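Local coordinates for ethyl tert-butyl ether degradation EthD protein (Ralstonia eutropha JMP134, PDB 3BF4), which is of unknown function, possibly an oxidoreductase, and folds into a ferredoxin-like domain that pairs with a second copy of itself, at residues Val25-Thr30 against Ala106-Ile111; Phe35-Tyr40 against Phe76-Ala81; Asp42-Met47 against Ala99-Asp104; Ala50-Ala55 against Glu88-Ala93. The protein carries 3 engineered substitutions. All coordinates share one frame; numbering follows the deposited sequence.

The four contacts bind the two helices and the loop after helix 87-103 to each other and to one antiparallel sheet. Contacts 1, 2 and 3 share a pocket that holds 1,2-ethanediol, probably from the crystallisation liquor. The diol is hydrogen-bonded by Tyr27 of contact 1 and Tyr40 of contact 2, and more weakly by His44 of contact 3. Contacts 1 and 2 have centres about 7 Å apart. Contact 3 joins contact 2 through Tyr39 OH and Asp104 OD1, 2.7 Å apart. Contact 4 lies about 22 Å from contact 1, centre to centre. It uses the same two helices as contact 3, and the Arg51-Glu100 salt bridge connects these two.

Contact 1. Residues Val25-Thr30 against Ala106-Ile111; sequences VMYPYT and ANYTDI. With EDO (1,2-ethanediol), chain C.
Tyr27, near the end of strand 21-28, runs its ring past Ile111 and Thr109 to meet Tyr108. The two tyrosine side chains cross at about a right angle, and their hydroxyls are hydrogen-bonded, Tyr27 OH to Tyr108 OH at 2.6 Å. Tyr27 OH is also bonded to O1 of the ethanediol, at 2.8 Å. The carbonyl O of Ile111 lies at the edge of the Tyr27 ring, 3.6 Å from CD1. Ile111 turns CG2 anti to its backbone N and sets it 3.6 Å from Pro28 CD, while its CD1 reaches Pro28 O. The loop is shaped by an ST turn: Thr109 OG1 accepts from Ile111 N at 3.0 Å, with an angle of 162° at the hydrogen. The same OG1 is also bonded to Arg34 O. Phe35 and Tyr40 meet the Tyr27 ring edge-to-face. Two bonds thus grip a buried phenol hydroxyl within an aromatic wall. Such a site is consistent with binding a small ligand that carries oxygen.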
loop_
_atom_site.group_PDB
_atom_site.type_symbol
_atom_site.label_atom_id
_atom_site.label_comp_id
_atom_site.label_asym_id
_atom_site.label_seq_id
_atom_site.Cartn_x
_atom_site.Cartn_y
_atom_site.Cartn_z
ATOM N N VAL A 25 -6.461 -0.539 -3.458
ATOM C CA VAL A 25 -7.051 0.073 -4.662
ATOM C C VAL A 25 -6.111 1.242 -4.951
ATOM O O VAL A 25 -5.893 2.093 -4.084
ATOM C CB VAL A 25 -8.484 0.530 -4.471
ATOM C CG1 VAL A 25 -9.056 1.035 -5.808
ATOM C CG2 VAL A 25 -9.333 -0.606 -3.911
HETATM N N MSE A 26 -5.532 1.250 -6.149
HETATM C CA MSE A 26 -4.476 2.187 -6.521
HETATM C C MSE A 26 -4.786 2.832 -7.866
HETATM O O MSE A 26 -4.836 2.142 -8.881
HETATM C CB MSE A 26 -3.162 1.412 -6.550
HETATM C CG MSE A 26 -2.903 0.667 -5.241
HETATM SE SE MSE A 26 -1.421 -0.553 -5.266
HETATM C CE MSE A 26 -2.031 -1.789 -6.650
ATOM N N TYR A 27 -5.002 4.151 -7.855
ATOM C CA TYR A 27 -5.400 4.910 -9.045
ATOM C C TYR A 27 -4.163 5.521 -9.673
ATOM O O TYR A 27 -3.605 6.436 -9.074
ATOM C CB TYR A 27 -6.401 6.008 -8.668
ATOM C CG TYR A 27 -7.709 5.473 -8.146
ATOM C CD1 TYR A 27 -8.814 5.320 -8.996
ATOM C CD2 TYR A 27 -7.851 5.097 -6.802
ATOM C CE1 TYR A 27 -10.037 4.820 -8.517
ATOM C CE2 TYR A 27 -9.055 4.596 -6.315
ATOM C CZ TYR A 27 -10.146 4.453 -7.175
ATOM O OH TYR A 27 -11.337 3.962 -6.696
ATOM N N PRO A 28 -3.726 5.020 -10.859
ATOM C CA PRO A 28 -2.538 5.568 -11.506
ATOM C C PRO A 28 -2.664 7.061 -11.826
ATOM O O PRO A 28 -3.747 7.516 -12.235
ATOM C CB PRO A 28 -2.445 4.775 -12.818
ATOM C CG PRO A 28 -3.218 3.572 -12.603
ATOM C CD PRO A 28 -4.313 3.943 -11.687
ATOM N N TYR A 29 -1.575 7.797 -11.597
ATOM C CA TYR A 29 -1.514 9.225 -11.892
ATOM C C TYR A 29 -1.480 9.377 -13.406
ATOM O O TYR A 29 -0.653 8.749 -14.065
ATOM C CB TYR A 29 -0.256 9.867 -11.279
ATOM C CG TYR A 29 -0.072 11.359 -11.558
ATOM C CD1 TYR A 29 -0.547 12.334 -10.665
ATOM C CD2 TYR A 29 0.593 11.798 -12.710
ATOM C CE1 TYR A 29 -0.375 13.719 -10.923
ATOM C CE2 TYR A 29 0.773 13.173 -12.979
ATOM C CZ TYR A 29 0.285 14.126 -12.084
ATOM O OH TYR A 29 0.469 15.473 -12.357
ATOM N N THR A 30 -2.390 10.188 -13.934
ATOM C CA THR A 30 -2.473 10.490 -15.368
ATOM C C THR A 30 -2.562 12.025 -15.476
ATOM O O THR A 30 -3.521 12.621 -14.964
ATOM C CB THR A 30 -3.702 9.802 -16.023
ATOM O OG1 THR A 30 -3.849 8.456 -15.524
ATOM C CG2 THR A 30 -3.559 9.795 -17.538
ATOM N N ALA A 106 -17.280 6.796 -11.081
ATOM C CA ALA A 106 -17.497 7.928 -12.017
ATOM C C ALA A 106 -17.811 9.280 -11.338
ATOM O O ALA A 106 -17.636 10.320 -11.954
ATOM C CB ALA A 106 -18.605 7.592 -13.028
ATOM N N ASN A 107 -18.299 9.255 -10.096
ATOM C CA ASN A 107 -18.601 10.476 -9.345
ATOM C C ASN A 107 -17.375 11.254 -8.853
ATOM O O ASN A 107 -17.513 12.417 -8.469
ATOM C CB ASN A 107 -19.538 10.156 -8.172
ATOM C CG ASN A 107 -20.893 9.632 -8.635
ATOM O OD1 ASN A 107 -21.448 10.107 -9.623
ATOM N ND2 ASN A 107 -21.427 8.655 -7.922
ATOM N N TYR A 108 -16.204 10.616 -8.816
ATOM C CA TYR A 108 -14.958 11.285 -8.417
ATOM C C TYR A 108 -13.780 11.125 -9.380
ATOM O O TYR A 108 -12.817 11.874 -9.245
ATOM C CB TYR A 108 -14.535 10.868 -6.997
ATOM C CG TYR A 108 -14.261 9.392 -6.802
ATOM C CD1 TYR A 108 -12.982 8.862 -6.988
ATOM C CD2 TYR A 108 -15.271 8.531 -6.381
ATOM C CE1 TYR A 108 -12.726 7.479 -6.791
ATOM C CE2 TYR A 108 -15.033 7.171 -6.166
ATOM C CZ TYR A 108 -13.767 6.644 -6.389
ATOM O OH TYR A 108 -13.534 5.316 -6.199
ATOM N N THR A 109 -13.834 10.188 -10.329
ATOM C CA THR A 109 -12.730 9.978 -11.261
ATOM C C THR A 109 -13.078 9.137 -12.494
ATOM O O THR A 109 -14.025 8.335 -12.467
ATOM C CB THR A 109 -11.530 9.250 -10.552
ATOM O OG1 THR A 109 -10.367 9.263 -11.395
ATOM C CG2 THR A 109 -11.871 7.770 -10.179
ATOM N N ASP A 110 -12.325 9.330 -13.579
ATOM C CA ASP A 110 -12.408 8.484 -14.790
ATOM C C ASP A 110 -11.192 7.536 -14.878
ATOM O O ASP A 110 -11.031 6.828 -15.877
ATOM C CB ASP A 110 -12.538 9.334 -16.070
ATOM C CG ASP A 110 -13.935 9.924 -16.267
ATOM O OD1 ASP A 110 -14.951 9.269 -15.929
ATOM O OD2 ASP A 110 -14.018 11.050 -16.798
ATOM N N ILE A 111 -10.377 7.477 -13.820
ATOM C CA ILE A 111 -9.196 6.607 -13.767
ATOM C C ILE A 111 -9.627 5.202 -13.315
ATOM O O ILE A 111 -10.278 5.065 -12.280
ATOM C CB ILE A 111 -8.108 7.172 -12.795
ATOM C CG1 ILE A 111 -7.664 8.584 -13.244
ATOM C CG2 ILE A 111 -6.912 6.214 -12.711
ATOM C CD1 ILE A 111 -6.591 9.239 -12.375
HETATM C C1 EDO C . -12.063 2.393 -3.212
HETATM O O1 EDO C . -11.036 2.923 -4.074
HETATM C C2 EDO C . -13.027 1.449 -3.938
HETATM O O2 EDO C . -13.115 1.761 -5.332
#

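Contact 2. Residues Phe35-Tyr40 against Phe76-Ala81; sequences FDHAYY and FVAMCA. With EDO (1,2-ethanediol), chain C.
In this ferredoxin-like fold the start of helix 37-52 lies over the sheet beside the ethanediol pocket, where Phe35, His37 and Tyr40 meet Val77, Ala78 and Cys80. The contact across the segments is mainly apolar. Phe35 brings CZ to 3.3 Å from Ala78 CB. The same CZ lies 3.5 Å above the plane of the Tyr40 ring, offset toward its rim, and Phe35 CD1 sits over the centre of the His37 ring. Phe35 thus packs against both helix side chains as well as the strand. Val77 divides its branches: CG1 faces Phe35, while CG2 is 3.6 Å from His37 NE2. The helix start is fixed by Asp36 at the N-cap. Its OD1 accepts from Tyr39 N at 3.2 Å, the N-H coming from above the carboxylate plane, and more weakly from Ala38 N. With CG anti to its backbone N (chi1 -176°), Tyr40 extends toward the pocket. There its OH lies 3.3 Å from Cys80 CB and is hydrogen-bonded to ethanediol O1 at 2.8 Å.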
loop_
_atom_site.group_PDB
_atom_site.type_symbol
_atom_site.label_atom_id
_atom_site.label_comp_id
_atom_site.label_asym_id
_atom_site.label_seq_id
_atom_site.Cartn_x
_atom_site.Cartn_y
_atom_site.Cartn_z
ATOM N N PHE A 35 -9.547 13.616 -10.523
ATOM C CA PHE A 35 -9.648 12.851 -9.278
ATOM C C PHE A 35 -10.057 13.767 -8.116
ATOM O O PHE A 35 -9.222 14.508 -7.578
ATOM C CB PHE A 35 -8.388 12.081 -8.905
ATOM C CG PHE A 35 -8.645 11.021 -7.854
ATOM C CD1 PHE A 35 -8.656 11.339 -6.482
ATOM C CD2 PHE A 35 -8.923 9.711 -8.239
ATOM C CE1 PHE A 35 -8.930 10.358 -5.516
ATOM C CE2 PHE A 35 -9.183 8.719 -7.284
ATOM C CZ PHE A 35 -9.188 9.039 -5.924
ATOM N N ASP A 36 -11.333 13.691 -7.733
ATOM C CA ASP A 36 -11.894 14.482 -6.635
ATOM C C ASP A 36 -11.527 13.777 -5.326
ATOM O O ASP A 36 -12.215 12.857 -4.902
ATOM C CB ASP A 36 -13.417 14.626 -6.817
ATOM C CG ASP A 36 -14.080 15.538 -5.775
ATOM O OD1 ASP A 36 -13.459 15.909 -4.756
ATOM O OD2 ASP A 36 -15.261 15.872 -5.977
ATOM N N HIS A 37 -10.440 14.226 -4.700
ATOM C CA HIS A 37 -9.961 13.632 -3.437
ATOM C C HIS A 37 -10.931 13.819 -2.265
ATOM O O HIS A 37 -10.961 12.964 -1.377
ATOM C CB HIS A 37 -8.584 14.178 -3.036
ATOM C CG HIS A 37 -7.494 13.849 -4.001
ATOM N ND1 HIS A 37 -6.704 12.725 -3.877
ATOM C CD2 HIS A 37 -7.055 14.500 -5.104
ATOM C CE1 HIS A 37 -5.828 12.698 -4.864
ATOM N NE2 HIS A 37 -6.018 13.762 -5.623
ATOM N N ALA A 38 -11.701 14.916 -2.263
ATOM C CA ALA A 38 -12.691 15.205 -1.205
ATOM C C ALA A 38 -13.851 14.211 -1.242
ATOM O O ALA A 38 -14.197 13.634 -0.217
ATOM C CB ALA A 38 -13.228 16.657 -1.312
ATOM N N TYR A 39 -14.444 14.018 -2.421
ATOM C CA TYR A 39 -15.550 13.056 -2.601
ATOM C C TYR A 39 -15.067 11.645 -2.250
ATOM O O TYR A 39 -15.739 10.902 -1.540
ATOM C CB TYR A 39 -16.077 13.077 -4.052
ATOM C CG TYR A 39 -17.339 12.254 -4.269
ATOM C CD1 TYR A 39 -17.277 10.849 -4.415
ATOM C CD2 TYR A 39 -18.600 12.869 -4.331
ATOM C CE1 TYR A 39 -18.427 10.089 -4.609
ATOM C CE2 TYR A 39 -19.776 12.101 -4.531
ATOM C CZ TYR A 39 -19.674 10.715 -4.665
ATOM O OH TYR A 39 -20.793 9.939 -4.857
ATOM N N TYR A 40 -13.898 11.296 -2.770
ATOM C CA TYR A 40 -13.292 9.994 -2.524
ATOM C C TYR A 40 -13.190 9.671 -1.033
ATOM O O TYR A 40 -13.663 8.635 -0.581
ATOM C CB TYR A 40 -11.904 9.938 -3.169
ATOM C CG TYR A 40 -11.235 8.607 -3.065
ATOM C CD1 TYR A 40 -11.873 7.452 -3.540
ATOM C CD2 TYR A 40 -9.941 8.484 -2.546
ATOM C CE1 TYR A 40 -11.257 6.202 -3.482
ATOM C CE2 TYR A 40 -9.305 7.219 -2.490
ATOM C CZ TYR A 40 -9.972 6.092 -2.958
ATOM O OH TYR A 40 -9.368 4.869 -2.886
ATOM N N PHE A 76 0.792 6.706 -8.327
ATOM C CA PHE A 76 -0.637 6.687 -8.040
ATOM C C PHE A 76 -1.082 8.002 -7.418
ATOM O O PHE A 76 -0.503 8.439 -6.422
ATOM C CB PHE A 76 -0.956 5.527 -7.089
ATOM C CG PHE A 76 -0.511 4.197 -7.622
ATOM C CD1 PHE A 76 -1.224 3.575 -8.646
ATOM C CD2 PHE A 76 0.657 3.594 -7.153
ATOM C CE1 PHE A 76 -0.801 2.338 -9.193
ATOM C CE2 PHE A 76 1.095 2.366 -7.678
ATOM C CZ PHE A 76 0.359 1.732 -8.707
ATOM N N VAL A 77 -2.087 8.633 -8.030
ATOM C CA VAL A 77 -2.669 9.890 -7.528
ATOM C C VAL A 77 -3.342 9.677 -6.159
ATOM O O VAL A 77 -3.241 10.525 -5.259
ATOM C CB VAL A 77 -3.686 10.525 -8.543
ATOM C CG1 VAL A 77 -4.920 9.652 -8.769
ATOM C CG2 VAL A 77 -4.097 11.915 -8.083
ATOM N N ALA A 78 -4.006 8.535 -6.015
ATOM C CA ALA A 78 -4.669 8.163 -4.773
ATOM C C ALA A 78 -4.587 6.646 -4.589
ATOM O O ALA A 78 -4.493 5.892 -5.568
ATOM C CB ALA A 78 -6.090 8.643 -4.779
HETATM N N MSE A 79 -4.551 6.223 -3.327
HETATM C CA MSE A 79 -4.539 4.816 -2.957
HETATM C C MSE A 79 -5.326 4.647 -1.677
HETATM O O MSE A 79 -5.423 5.577 -0.893
HETATM C CB MSE A 79 -3.116 4.299 -2.702
HETATM C CG MSE A 79 -2.146 4.474 -3.835
HETATM SE SE MSE A 79 -0.349 3.908 -3.320
HETATM C CE MSE A 79 -0.646 2.027 -2.964
ATOM N N CYS A 80 -5.940 3.484 -1.509
ATOM C CA CYS A 80 -6.582 3.110 -0.242
ATOM C C CYS A 80 -6.256 1.661 0.037
ATOM O O CYS A 80 -5.758 0.946 -0.839
ATOM C CB CYS A 80 -8.102 3.283 -0.255
ATOM S SG CYS A 80 -9.008 2.010 -1.153
ATOM N N ALA A 81 -6.548 1.247 1.262
ATOM C CA ALA A 81 -6.409 -0.143 1.650
ATOM C C ALA A 81 -7.498 -0.541 2.626
ATOM O O ALA A 81 -7.818 0.226 3.510
ATOM C CB ALA A 81 -5.032 -0.419 2.232
HETATM C C1 EDO C . -12.063 2.393 -3.212
HETATM O O1 EDO C . -11.036 2.923 -4.074
HETATM C C2 EDO C . -13.027 1.449 -3.938
HETATM O O2 EDO C . -13.115 1.761 -5.332
#

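Contact 3. Residues Asp42-Met47 against Ala99-Asp104; sequences DRHMPM and AEILGD. With EDO (1,2-ethanediol), chain C.
A short hydrogen bond from His44 ND1 to Asp104 OD2, 2.6 Å long, joins the two segments, and it uses the less common anti lone pair of the carboxylate. The bond is nearly straight, with 163° at the hydrogen. OD2 lies almost in the plane of the imidazole, and ring and carboxylate are turned only 21° from each other. Asp104 is held from its other oxygen as well, since OD1 is hydrogen-bonded to Tyr39 OH and Asn107 ND2. These second-shell bonds fix the carboxylate, which in turn sets the rotation of the His44 ring. The far side of the ring faces the pocket: ethanediol O2 makes a weak hydrogen bond to NE2 at 3.2 Å, and the Tyr108 ring packs nearby. Ile101 O lies at the ring edge, 3.5 Å from His44 CE1. One helical turn on, Met47, a selenomethionine, bends its chain twice. Its SE rests 4.1 Å from Ile101 CG1, and its methyl CE lies 3.6 Å from Asp104 OD2. The helix segments run antiparallel, at 164°, their axes 10.9 Å apart at closest approach. On this antiparallel helix pair of the ferredoxin-like fold, the contact places a His-carboxylate pair at the pocket.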
loop_
_atom_site.group_PDB
_atom_site.type_symbol
_atom_site.label_atom_id
_atom_site.label_comp_id
_atom_site.label_asym_id
_atom_site.label_seq_id
_atom_site.Cartn_x
_atom_site.Cartn_y
_atom_site.Cartn_z
ATOM N N ASP A 42 -14.509 11.563 1.838
ATOM C CA ASP A 42 -15.697 11.776 2.715
ATOM C C ASP A 42 -16.998 11.131 2.231
ATOM O O ASP A 42 -17.902 10.957 3.049
ATOM C CB ASP A 42 -15.938 13.244 3.232
ATOM C CG ASP A 42 -15.013 14.298 2.621
ATOM O OD1 ASP A 42 -13.782 14.108 2.705
ATOM O OD2 ASP A 42 -15.504 15.342 2.124
ATOM N N ARG A 43 -17.098 10.752 0.947
ATOM C CA ARG A 43 -18.332 10.123 0.401
ATOM C C ARG A 43 -18.132 8.671 0.000
ATOM O O ARG A 43 -18.819 7.785 0.503
ATOM C CB ARG A 43 -18.870 10.903 -0.813
ATOM C CG ARG A 43 -19.157 12.395 -0.573
ATOM C CD ARG A 43 -20.482 12.613 0.094
ATOM N NE ARG A 43 -21.595 12.400 -0.846
ATOM C CZ ARG A 43 -22.154 13.324 -1.647
ATOM N NH1 ARG A 43 -21.733 14.600 -1.676
ATOM N NH2 ARG A 43 -23.168 12.964 -2.445
ATOM N N HIS A 44 -17.169 8.419 -0.884
ATOM C CA HIS A 44 -16.956 7.072 -1.397
ATOM C C HIS A 44 -16.448 6.058 -0.352
ATOM O O HIS A 44 -17.091 5.024 -0.162
ATOM C CB HIS A 44 -16.052 7.088 -2.627
ATOM C CG HIS A 44 -15.872 5.741 -3.260
ATOM N ND1 HIS A 44 -16.845 5.142 -4.031
ATOM C CD2 HIS A 44 -14.826 4.890 -3.246
ATOM C CE1 HIS A 44 -16.403 3.977 -4.462
ATOM N NE2 HIS A 44 -15.183 3.798 -3.996
HETATM N N MSE A 45 -15.328 6.352 0.308
HETATM C CA MSE A 45 -14.717 5.415 1.282
HETATM C C MSE A 45 -15.619 5.015 2.467
HETATM O O MSE A 45 -15.641 3.837 2.829
HETATM C CB MSE A 45 -13.358 5.918 1.787
HETATM C CG MSE A 45 -12.250 6.009 0.731
HETATM SE SE MSE A 45 -11.795 4.303 -0.022
HETATM C CE MSE A 45 -11.160 3.424 1.613
ATOM N N PRO A 46 -16.328 5.979 3.091
ATOM C CA PRO A 46 -17.287 5.618 4.132
ATOM C C PRO A 46 -18.435 4.729 3.609
ATOM O O PRO A 46 -18.907 3.848 4.345
ATOM C CB PRO A 46 -17.796 6.987 4.615
ATOM C CG PRO A 46 -16.655 7.897 4.304
ATOM C CD PRO A 46 -16.252 7.443 2.964
HETATM N N MSE A 47 -18.873 4.964 2.365
HETATM C CA MSE A 47 -19.875 4.102 1.726
HETATM C C MSE A 47 -19.316 2.688 1.503
HETATM O O MSE A 47 -19.996 1.719 1.813
HETATM C CB MSE A 47 -20.415 4.712 0.424
HETATM C CG MSE A 47 -21.476 3.869 -0.302
HETATM SE SE MSE A 47 -20.739 2.435 -1.452
HETATM C CE MSE A 47 -19.666 3.551 -2.654
ATOM N N ALA A 99 -21.326 -3.960 -7.500
ATOM C CA ALA A 99 -21.993 -3.220 -8.583
ATOM C C ALA A 99 -22.180 -1.758 -8.163
ATOM O O ALA A 99 -21.747 -0.847 -8.876
ATOM C CB ALA A 99 -23.308 -3.856 -8.963
ATOM N N GLU A 100 -22.747 -1.556 -6.974
ATOM C CA GLU A 100 -22.909 -0.224 -6.407
ATOM C C GLU A 100 -21.557 0.481 -6.214
ATOM O O GLU A 100 -21.418 1.641 -6.584
ATOM C CB GLU A 100 -23.619 -0.280 -5.066
ATOM C CG GLU A 100 -23.852 1.110 -4.475
ATOM C CD GLU A 100 -24.515 1.104 -3.137
ATOM O OE1 GLU A 100 -24.663 0.017 -2.534
ATOM O OE2 GLU A 100 -24.879 2.218 -2.701
ATOM N N ILE A 101 -20.590 -0.213 -5.621
ATOM C CA ILE A 101 -19.262 0.361 -5.363
ATOM C C ILE A 101 -18.626 0.863 -6.669
ATOM O O ILE A 101 -18.256 2.028 -6.750
ATOM C CB ILE A 101 -18.338 -0.627 -4.612
ATOM C CG1 ILE A 101 -18.836 -0.809 -3.167
ATOM C CG2 ILE A 101 -16.892 -0.121 -4.586
ATOM C CD1 ILE A 101 -18.274 -2.027 -2.468
ATOM N N LEU A 102 -18.580 -0.002 -7.679
ATOM C CA LEU A 102 -18.038 0.342 -9.003
ATOM C C LEU A 102 -18.811 1.464 -9.697
ATOM O O LEU A 102 -18.206 2.313 -10.345
ATOM C CB LEU A 102 -17.975 -0.884 -9.920
ATOM C CG LEU A 102 -16.995 -1.979 -9.514
ATOM C CD1 LEU A 102 -17.246 -3.221 -10.383
ATOM C CD2 LEU A 102 -15.524 -1.516 -9.600
ATOM N N GLY A 103 -20.134 1.479 -9.529
ATOM C CA GLY A 103 -20.988 2.514 -10.107
ATOM C C GLY A 103 -20.741 3.922 -9.582
ATOM O O GLY A 103 -21.079 4.882 -10.259
ATOM N N ASP A 104 -20.161 4.033 -8.382
ATOM C CA ASP A 104 -19.838 5.317 -7.743
ATOM C C ASP A 104 -18.477 5.910 -8.169
ATOM O O ASP A 104 -18.245 7.102 -7.936
ATOM C CB ASP A 104 -19.855 5.141 -6.205
ATOM C CG ASP A 104 -19.801 6.469 -5.441
ATOM O OD1 ASP A 104 -20.569 7.382 -5.769
ATOM O OD2 ASP A 104 -18.984 6.597 -4.512
HETATM C C1 EDO C . -12.063 2.393 -3.212
HETATM O O1 EDO C . -11.036 2.923 -4.074
HETATM C C2 EDO C . -13.027 1.449 -3.938
HETATM O O2 EDO C . -13.115 1.761 -5.332
#

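Contact 4. Residues Ala50-Ala55 against Glu88-Ala93; sequences ARLGSA and ENFYAA. Engineered in segment 88-93: Tyr91 (natural residue Gln).
Leu52 carries the apolar centre of this contact against Phe90 and Ala93. From CB its chain turns beside the backbone N (chi1 -69°), which places CG anti to the carbonyl carbon and sends the tip toward helix 87-103. CG then forks, and the CD2 branch does the touching. This methyl lies 3.6 Å from Phe90 CD1 and 3.9 Å from Phe90 CE1, meeting the ring obliquely. It is also 3.7 Å from Ala93 CB, so one methyl group bridges two residues a helical turn apart. Ala93 CB also approaches the backbone of helix 37-52, 4.0 Å from Arg51 O. Helix 37-52 ends after Leu52, and Gly53 departs from helical geometry with a positive phi of 58°. A short 3-10 piece follows, and Ala55 N bonds back to Leu52 O at 3.1 Å. This turn brings Ala55 onto Asn89, with the two CB atoms 3.9 Å apart and Ala55 CB 3.8 Å from Asn89 O. The backbones come close here: Ala55 CA and Asn89 CA are 5.4 Å apart. An alanine takes part in each close pair, Ala55 with Asn89 and Ala93 with Leu52. Phe90 also packs on Ile117 of strand 114-120, and Arg51 forms a salt bridge with Glu100 further along the partner helix. The contact closes the far end of the two-helix layer that packs on the sheet in a ferredoxin-like fold.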
loop_
_atom_site.group_PDB
_atom_site.type_symbol
_atom_site.label_atom_id
_atom_site.label_comp_id
_atom_site.label_asym_id
_atom_site.label_seq_id
_atom_site.Cartn_x
_atom_site.Cartn_y
_atom_site.Cartn_z
ATOM N N ALA A 50 -19.089 0.926 4.845
ATOM C CA ALA A 50 -20.453 0.556 5.280
ATOM C C ALA A 50 -20.900 -0.764 4.640
ATOM O O ALA A 50 -21.457 -1.632 5.324
ATOM C CB ALA A 50 -21.463 1.663 4.949
ATOM N N ARG A 51 -20.617 -0.919 3.345
ATOM C CA ARG A 51 -20.981 -2.134 2.592
ATOM C C ARG A 51 -20.124 -3.339 2.952
ATOM O O ARG A 51 -20.603 -4.460 2.857
ATOM C CB ARG A 51 -20.924 -1.899 1.074
ATOM C CG ARG A 51 -21.831 -0.801 0.541
ATOM C CD ARG A 51 -23.313 -1.046 0.762
ATOM N NE ARG A 51 -24.081 0.108 0.320
ATOM C CZ ARG A 51 -24.255 1.238 1.010
ATOM N NH1 ARG A 51 -23.784 1.409 2.251
ATOM N NH2 ARG A 51 -24.957 2.217 0.451
ATOM N N LEU A 52 -18.855 -3.119 3.297
ATOM C CA LEU A 52 -17.983 -4.207 3.769
ATOM C C LEU A 52 -18.393 -4.682 5.160
ATOM O O LEU A 52 -18.253 -5.867 5.460
ATOM C CB LEU A 52 -16.491 -3.807 3.758
ATOM C CG LEU A 52 -15.833 -3.628 2.384
ATOM C CD1 LEU A 52 -14.418 -3.047 2.515
ATOM C CD2 LEU A 52 -15.803 -4.940 1.595
ATOM N N GLY A 53 -18.895 -3.760 5.996
ATOM C CA GLY A 53 -19.324 -4.066 7.357
ATOM C C GLY A 53 -18.185 -4.661 8.177
ATOM O O GLY A 53 -17.062 -4.140 8.159
ATOM N N SER A 54 -18.477 -5.780 8.842
ATOM C CA SER A 54 -17.514 -6.493 9.691
ATOM C C SER A 54 -16.406 -7.218 8.917
ATOM O O SER A 54 -15.417 -7.633 9.518
ATOM C CB SER A 54 -18.245 -7.497 10.589
ATOM O OG SER A 54 -18.943 -8.442 9.791
ATOM N N ALA A 55 -16.587 -7.395 7.606
ATOM C CA ALA A 55 -15.568 -7.976 6.726
ATOM C C ALA A 55 -14.269 -7.153 6.666
ATOM O O ALA A 55 -13.225 -7.704 6.337
ATOM C CB ALA A 55 -16.131 -8.158 5.321
ATOM N N GLU A 88 -12.425 -14.398 1.978
ATOM C CA GLU A 88 -13.743 -14.936 1.595
ATOM C C GLU A 88 -14.874 -13.972 1.985
ATOM O O GLU A 88 -15.792 -13.751 1.191
ATOM C CB GLU A 88 -13.976 -16.348 2.145
ATOM C CG GLU A 88 -13.143 -17.458 1.432
ATOM C CD GLU A 88 -11.605 -17.367 1.651
ATOM O OE1 GLU A 88 -11.160 -16.897 2.737
ATOM O OE2 GLU A 88 -10.841 -17.735 0.720
ATOM N N ASN A 89 -14.775 -13.381 3.176
ATOM C CA ASN A 89 -15.742 -12.376 3.622
ATOM C C ASN A 89 -15.694 -11.109 2.782
ATOM O O ASN A 89 -16.761 -10.552 2.466
ATOM C CB ASN A 89 -15.609 -12.059 5.116
ATOM C CG ASN A 89 -16.270 -13.107 5.992
ATOM O OD1 ASN A 89 -17.399 -13.519 5.735
ATOM N ND2 ASN A 89 -15.594 -13.509 7.047
ATOM N N PHE A 90 -14.485 -10.670 2.415
ATOM C CA PHE A 90 -14.334 -9.517 1.525
ATOM C C PHE A 90 -15.048 -9.762 0.184
ATOM O O PHE A 90 -15.829 -8.913 -0.247
ATOM C CB PHE A 90 -12.866 -9.149 1.278
ATOM C CG PHE A 90 -12.674 -8.147 0.155
ATOM C CD1 PHE A 90 -12.917 -6.795 0.369
ATOM C CD2 PHE A 90 -12.281 -8.570 -1.122
ATOM C CE1 PHE A 90 -12.765 -5.870 -0.663
ATOM C CE2 PHE A 90 -12.130 -7.654 -2.159
ATOM C CZ PHE A 90 -12.372 -6.302 -1.928
ATOM N N TYR A 91 -14.797 -10.924 -0.435
ATOM C CA TYR A 91 -15.405 -11.262 -1.723
ATOM C C TYR A 91 -16.914 -11.398 -1.643
ATOM O O TYR A 91 -17.590 -11.002 -2.585
ATOM C CB TYR A 91 -14.814 -12.522 -2.353
ATOM C CG TYR A 91 -13.343 -12.428 -2.703
ATOM C CD1 TYR A 91 -12.864 -11.445 -3.589
ATOM C CD2 TYR A 91 -12.429 -13.363 -2.197
ATOM C CE1 TYR A 91 -11.494 -11.370 -3.917
ATOM C CE2 TYR A 91 -11.076 -13.312 -2.524
ATOM C CZ TYR A 91 -10.611 -12.320 -3.379
ATOM O OH TYR A 91 -9.270 -12.319 -3.689
ATOM N N ALA A 92 -17.431 -11.945 -0.539
ATOM C CA ALA A 92 -18.882 -12.048 -0.336
ATOM C C ALA A 92 -19.503 -10.659 -0.376
ATOM O O ALA A 92 -20.481 -10.459 -1.079
ATOM C CB ALA A 92 -19.234 -12.772 0.953
ATOM N N ALA A 93 -18.895 -9.702 0.324
ATOM C CA ALA A 93 -19.331 -8.285 0.288
ATOM C C ALA A 93 -19.278 -7.693 -1.132
ATOM O O ALA A 93 -20.175 -6.952 -1.520
ATOM C CB ALA A 93 -18.494 -7.415 1.247
#